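Local atomic coordinates of diol-dehydratase (Roseburia inulinivorans, PDB entry 5I2A), a protein that acts as a B12-independent glycyl radical diol dehydratase, a lyase that probably removes water from 1,2-propanediol. Residues 59-64 with 215-220; 751-756 with 784-789. All coordinates share one frame; numbering follows the deposited sequence.

How the contacts relate
From the N terminus, the chain enters contact 1 at the end of helix 49-63, then returns 151 residues later through helix 200-233, which closes a long loop, nearly half of it helical, within the pyruvate formate lyase-like part. Contact 2 opens only after this loop is complete, so the two are in series and neither nest nor cross. It spans just 28 residues in the glycine radical part, running through strand 756-759 and helix 766-781 to strand 787-792. The contact centres lie 40 Å apart on opposite sides of the chain's centre: contact 1 joins helices of the periphery, contact 2 the loop before strand 756-759 to the start of strand 787-792 in a mixed sheet.

Contact 1 (59-64 with 215-220); sequences HILKNL and DAVITY
Leu61 and Tyr220 form the tight half of this helix-helix contact. Leu61 CD2 sits over one face of the Tyr220 ring in a CH-pi contact, 4.2 Å from the ring centroid and 19° off its normal. The other methyl, CD1, reaches into helix 200-233, where it lies 3.8 Å from Val217 CG2 and 4.0 Å from Ala216 CB. Tyr220 has CG anti to its backbone N (chi1 -170°), which carries the ring across to helix 49-63; there its CD1 lies 3.4 Å from Leu61 O, a carbonyl that accepts a hydrogen bond from Arg223. Ile278 of helix 262-279 adds a further apolar wall against Leu61. The solvent side is looser: Lys62 CG merely meets Thr219 CG2 at 4.0 Å, while Thr219 OG1 turns back to hydrogen-bond Asp215 O in its own helix. An alanine at Leu61 would probably leave the Tyr220 face without its methyl cover and open a gap beside Ala216 and Val217. No hydrogen bond joins the two segments, so the two helical segments, nearly parallel with axes 8.5 Å apart at closest, depend here on apolar shape, with the phenol hydroxyl bonded to Tyr224 instead.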
# COMPACT_ATOMS: atom_id res chain seq x y z
N HIS A 59 -7.53 5.19 21.09
CA HIS A 59 -8.51 6.21 21.42
C HIS A 59 -9.85 5.59 21.80
O HIS A 59 -10.54 6.08 22.69
CB HIS A 59 -8.70 7.17 20.25
CG HIS A 59 -9.44 8.42 20.61
ND1 HIS A 59 -8.96 9.33 21.53
CD2 HIS A 59 -10.60 8.93 20.14
CE1 HIS A 59 -9.81 10.33 21.63
NE2 HIS A 59 -10.81 10.12 20.79
N ILE A 60 -10.22 4.51 21.11
CA ILE A 60 -11.45 3.81 21.42
C ILE A 60 -11.37 3.20 22.83
O ILE A 60 -12.27 3.37 23.62
CB ILE A 60 -11.76 2.71 20.37
CG1 ILE A 60 -12.10 3.33 19.02
CG2 ILE A 60 -12.92 1.84 20.84
CD1 ILE A 60 -11.87 2.41 17.86
N LEU A 61 -10.28 2.51 23.15
CA LEU A 61 -10.22 1.82 24.42
C LEU A 61 -10.08 2.80 25.60
O LEU A 61 -10.51 2.50 26.71
CB LEU A 61 -9.08 0.79 24.44
CG LEU A 61 -9.24 -0.43 23.53
CD1 LEU A 61 -8.13 -1.43 23.78
CD2 LEU A 61 -10.60 -1.09 23.68
N LYS A 62 -9.51 3.97 25.35
CA LYS A 62 -9.39 4.98 26.40
C LYS A 62 -10.75 5.57 26.76
O LYS A 62 -11.00 5.89 27.91
CB LYS A 62 -8.43 6.10 26.00
CG LYS A 62 -6.98 5.81 26.33
CD LYS A 62 -6.01 6.74 25.60
CE LYS A 62 -6.24 8.21 25.94
NZ LYS A 62 -5.45 9.12 25.04
N ASN A 63 -11.64 5.70 25.78
CA ASN A 63 -12.85 6.50 25.96
C ASN A 63 -14.19 5.78 25.86
O ASN A 63 -15.21 6.35 26.24
CB ASN A 63 -12.85 7.66 24.96
CG ASN A 63 -11.67 8.59 25.17
OD1 ASN A 63 -11.63 9.34 26.13
ND2 ASN A 63 -10.68 8.53 24.29
N LEU A 64 -14.19 4.56 25.35
CA LEU A 64 -15.43 3.82 25.20
C LEU A 64 -16.10 3.63 26.57
O LEU A 64 -15.43 3.26 27.52
CB LEU A 64 -15.17 2.47 24.54
CG LEU A 64 -16.31 1.75 23.85
CD1 LEU A 64 -16.88 2.59 22.69
CD2 LEU A 64 -15.83 0.37 23.37
N ASP A 215 -0.49 -1.26 24.99
CA ASP A 215 -0.71 -0.32 26.08
C ASP A 215 -2.17 0.15 26.16
O ASP A 215 -2.67 0.41 27.25
CB ASP A 215 0.24 0.87 25.97
CG ASP A 215 1.66 0.52 26.38
OD1 ASP A 215 1.82 -0.37 27.25
OD2 ASP A 215 2.62 1.11 25.84
N ALA A 216 -2.85 0.23 25.02
CA ALA A 216 -4.27 0.55 25.00
C ALA A 216 -5.12 -0.50 25.74
O ALA A 216 -6.06 -0.16 26.45
CB ALA A 216 -4.75 0.69 23.56
N VAL A 217 -4.80 -1.77 25.56
CA VAL A 217 -5.55 -2.82 26.22
C VAL A 217 -5.25 -2.81 27.72
O VAL A 217 -6.13 -3.05 28.54
CB VAL A 217 -5.23 -4.20 25.62
CG1 VAL A 217 -5.97 -5.31 26.37
CG2 VAL A 217 -5.56 -4.23 24.12
N ILE A 218 -4.00 -2.54 28.09
CA ILE A 218 -3.62 -2.45 29.48
C ILE A 218 -4.39 -1.32 30.13
O ILE A 218 -4.98 -1.49 31.20
CB ILE A 218 -2.12 -2.23 29.65
CG1 ILE A 218 -1.36 -3.47 29.17
CG2 ILE A 218 -1.79 -1.89 31.11
CD1 ILE A 218 0.14 -3.31 29.05
N THR A 219 -4.41 -0.19 29.45
CA THR A 219 -5.20 0.95 29.86
C THR A 219 -6.66 0.56 30.07
O THR A 219 -7.29 0.97 31.05
CB THR A 219 -5.14 2.08 28.83
OG1 THR A 219 -3.81 2.62 28.80
CG2 THR A 219 -6.14 3.18 29.16
N TYR A 220 -7.19 -0.22 29.14
CA TYR A 220 -8.59 -0.61 29.18
C TYR A 220 -8.89 -1.39 30.46
O TYR A 220 -9.84 -1.09 31.17
CB TYR A 220 -8.97 -1.44 27.95
CG TYR A 220 -10.45 -1.69 27.80
CD1 TYR A 220 -11.32 -0.63 27.59
CD2 TYR A 220 -10.97 -2.97 27.84
CE1 TYR A 220 -12.68 -0.85 27.44
CE2 TYR A 220 -12.32 -3.20 27.69
CZ TYR A 220 -13.17 -2.13 27.49
OH TYR A 220 -14.51 -2.35 27.36

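Contact 2 (751-756 with 784-789); sequences NGTLFN and QGMHMQ
Phe755, Gln789 and His787 dominate the join between the approach to strand 756-759 and the start of strand 787-792. Phe755 is gripped through its backbone. Its N-H points at His787 ND1, 3.1 Å away, in a nearly straight bond (167°) lying in the imidazole plane, and Phe755 O accepts from Gln789 N at 3.1 Å. In a regular parallel ladder the first bond would go to the carbonyl of His787; here the ring stands in for it. With CG anti to its backbone N (chi1 156°), His787 puts the imidazole alongside the backbone of Leu754 and Phe755, where CE1 also packs 3.7 Å from Leu754 CG. His787 O accepts a hydrogen bond from a water at 2.7 Å, and the same water bonds to Thr753 OG1, which is also hydrogen-bonded to His746.

On the far side of the backbone from the imidazole, the Phe755 ring lies alongside Met788, with CD2 3.7 Å from Met788 CG and the sulfur in an oblique Met-aromatic contact. Tyr780 meets this ring edge-to-face. Gln789 completes the join: its bridge to Asn756 begins the parallel pairing of a beta-alpha-beta crossover through helix 766-781, and its CG comes within 3.2 Å of Asn756 OD1. The Asn756 amide nitrogen bonds to Asp721 and Val815 O, two residues before Gly817, the predicted glycyl radical position. The chemistry implies that the buried imidazole takes the place of one ladder acceptor, while a water bridges His787 O to Thr753 OG1, so polar pairing probably continues before the regular strand pairing begins.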
# COMPACT_ATOMS: atom_id res chain seq x y z
N ASN A 751 -11.05 -26.65 4.42
CA ASN A 751 -11.66 -25.59 5.20
C ASN A 751 -12.81 -26.12 6.06
O ASN A 751 -13.42 -25.35 6.80
CB ASN A 751 -12.16 -24.44 4.31
CG ASN A 751 -12.42 -23.16 5.11
OD1 ASN A 751 -11.61 -22.77 5.95
ND2 ASN A 751 -13.58 -22.54 4.89
N GLY A 752 -13.12 -27.41 5.93
CA GLY A 752 -14.10 -28.07 6.78
C GLY A 752 -15.41 -28.43 6.10
O GLY A 752 -15.91 -27.68 5.26
N THR A 753 -15.98 -29.58 6.47
CA THR A 753 -17.32 -29.95 5.99
C THR A 753 -18.29 -30.06 7.17
O THR A 753 -17.89 -30.24 8.31
CB THR A 753 -17.33 -31.28 5.19
OG1 THR A 753 -17.08 -32.39 6.06
CG2 THR A 753 -16.27 -31.26 4.09
N LEU A 754 -19.58 -29.94 6.88
CA LEU A 754 -20.59 -29.97 7.93
C LEU A 754 -21.67 -31.01 7.64
O LEU A 754 -22.34 -30.96 6.60
CB LEU A 754 -21.22 -28.59 8.12
CG LEU A 754 -22.30 -28.50 9.21
CD1 LEU A 754 -22.26 -27.12 9.90
CD2 LEU A 754 -23.69 -28.74 8.64
N PHE A 755 -21.87 -31.91 8.60
CA PHE A 755 -22.91 -32.94 8.50
C PHE A 755 -23.90 -32.77 9.67
O PHE A 755 -23.58 -33.10 10.81
CB PHE A 755 -22.28 -34.34 8.50
CG PHE A 755 -23.25 -35.48 8.23
CD1 PHE A 755 -24.56 -35.25 7.83
CD2 PHE A 755 -22.83 -36.80 8.38
CE1 PHE A 755 -25.43 -36.31 7.58
CE2 PHE A 755 -23.69 -37.87 8.14
CZ PHE A 755 -25.00 -37.62 7.74
N ASN A 756 -25.07 -32.24 9.35
CA ASN A 756 -26.20 -32.15 10.29
C ASN A 756 -27.01 -33.43 10.35
O ASN A 756 -27.35 -33.99 9.32
CB ASN A 756 -27.16 -31.03 9.89
CG ASN A 756 -26.84 -29.70 10.54
OD1 ASN A 756 -26.29 -29.65 11.65
ND2 ASN A 756 -27.18 -28.62 9.85
N GLN A 784 -13.87 -41.92 7.30
CA GLN A 784 -13.17 -40.66 7.00
C GLN A 784 -14.10 -39.45 6.88
O GLN A 784 -13.76 -38.45 6.27
CB GLN A 784 -12.31 -40.79 5.72
CG GLN A 784 -11.05 -41.64 5.92
CD GLN A 784 -11.36 -43.09 6.22
OE1 GLN A 784 -11.98 -43.78 5.42
NE2 GLN A 784 -10.96 -43.56 7.40
N GLY A 785 -15.28 -39.53 7.49
CA GLY A 785 -16.10 -38.35 7.67
C GLY A 785 -15.38 -37.38 8.59
O GLY A 785 -14.62 -37.80 9.45
N MET A 786 -15.62 -36.08 8.43
CA MET A 786 -14.85 -35.10 9.20
C MET A 786 -15.57 -34.57 10.45
O MET A 786 -14.94 -34.25 11.46
CB MET A 786 -14.47 -33.93 8.28
CG MET A 786 -13.64 -32.85 8.96
SD MET A 786 -13.20 -31.46 7.90
CE MET A 786 -12.28 -32.29 6.61
N HIS A 787 -16.88 -34.47 10.38
CA HIS A 787 -17.64 -33.75 11.38
C HIS A 787 -19.10 -34.19 11.44
O HIS A 787 -19.69 -34.50 10.41
CB HIS A 787 -17.58 -32.24 11.09
CG HIS A 787 -18.73 -31.49 11.67
ND1 HIS A 787 -19.95 -31.39 11.04
CD2 HIS A 787 -18.87 -30.85 12.86
CE1 HIS A 787 -20.78 -30.69 11.79
NE2 HIS A 787 -20.15 -30.35 12.90
N MET A 788 -19.67 -34.20 12.64
CA MET A 788 -21.10 -34.44 12.82
C MET A 788 -21.64 -33.61 13.97
O MET A 788 -20.93 -33.37 14.94
CB MET A 788 -21.41 -35.91 13.10
CG MET A 788 -21.52 -36.80 11.89
SD MET A 788 -22.15 -38.45 12.35
CE MET A 788 -23.90 -38.30 11.96
N GLN A 789 -22.90 -33.21 13.87
CA GLN A 789 -23.57 -32.50 14.96
C GLN A 789 -25.07 -32.75 14.91
O GLN A 789 -25.63 -33.05 13.86
CB GLN A 789 -23.28 -31.01 14.89
CG GLN A 789 -23.82 -30.39 13.62
CD GLN A 789 -23.40 -28.93 13.44
OE1 GLN A 789 -24.17 -28.12 12.92
NE2 GLN A 789 -22.18 -28.60 13.86
O HOH W 1 -18.53 -34.12 7.95
O HOH W 2 -27.76 -30.88 13.64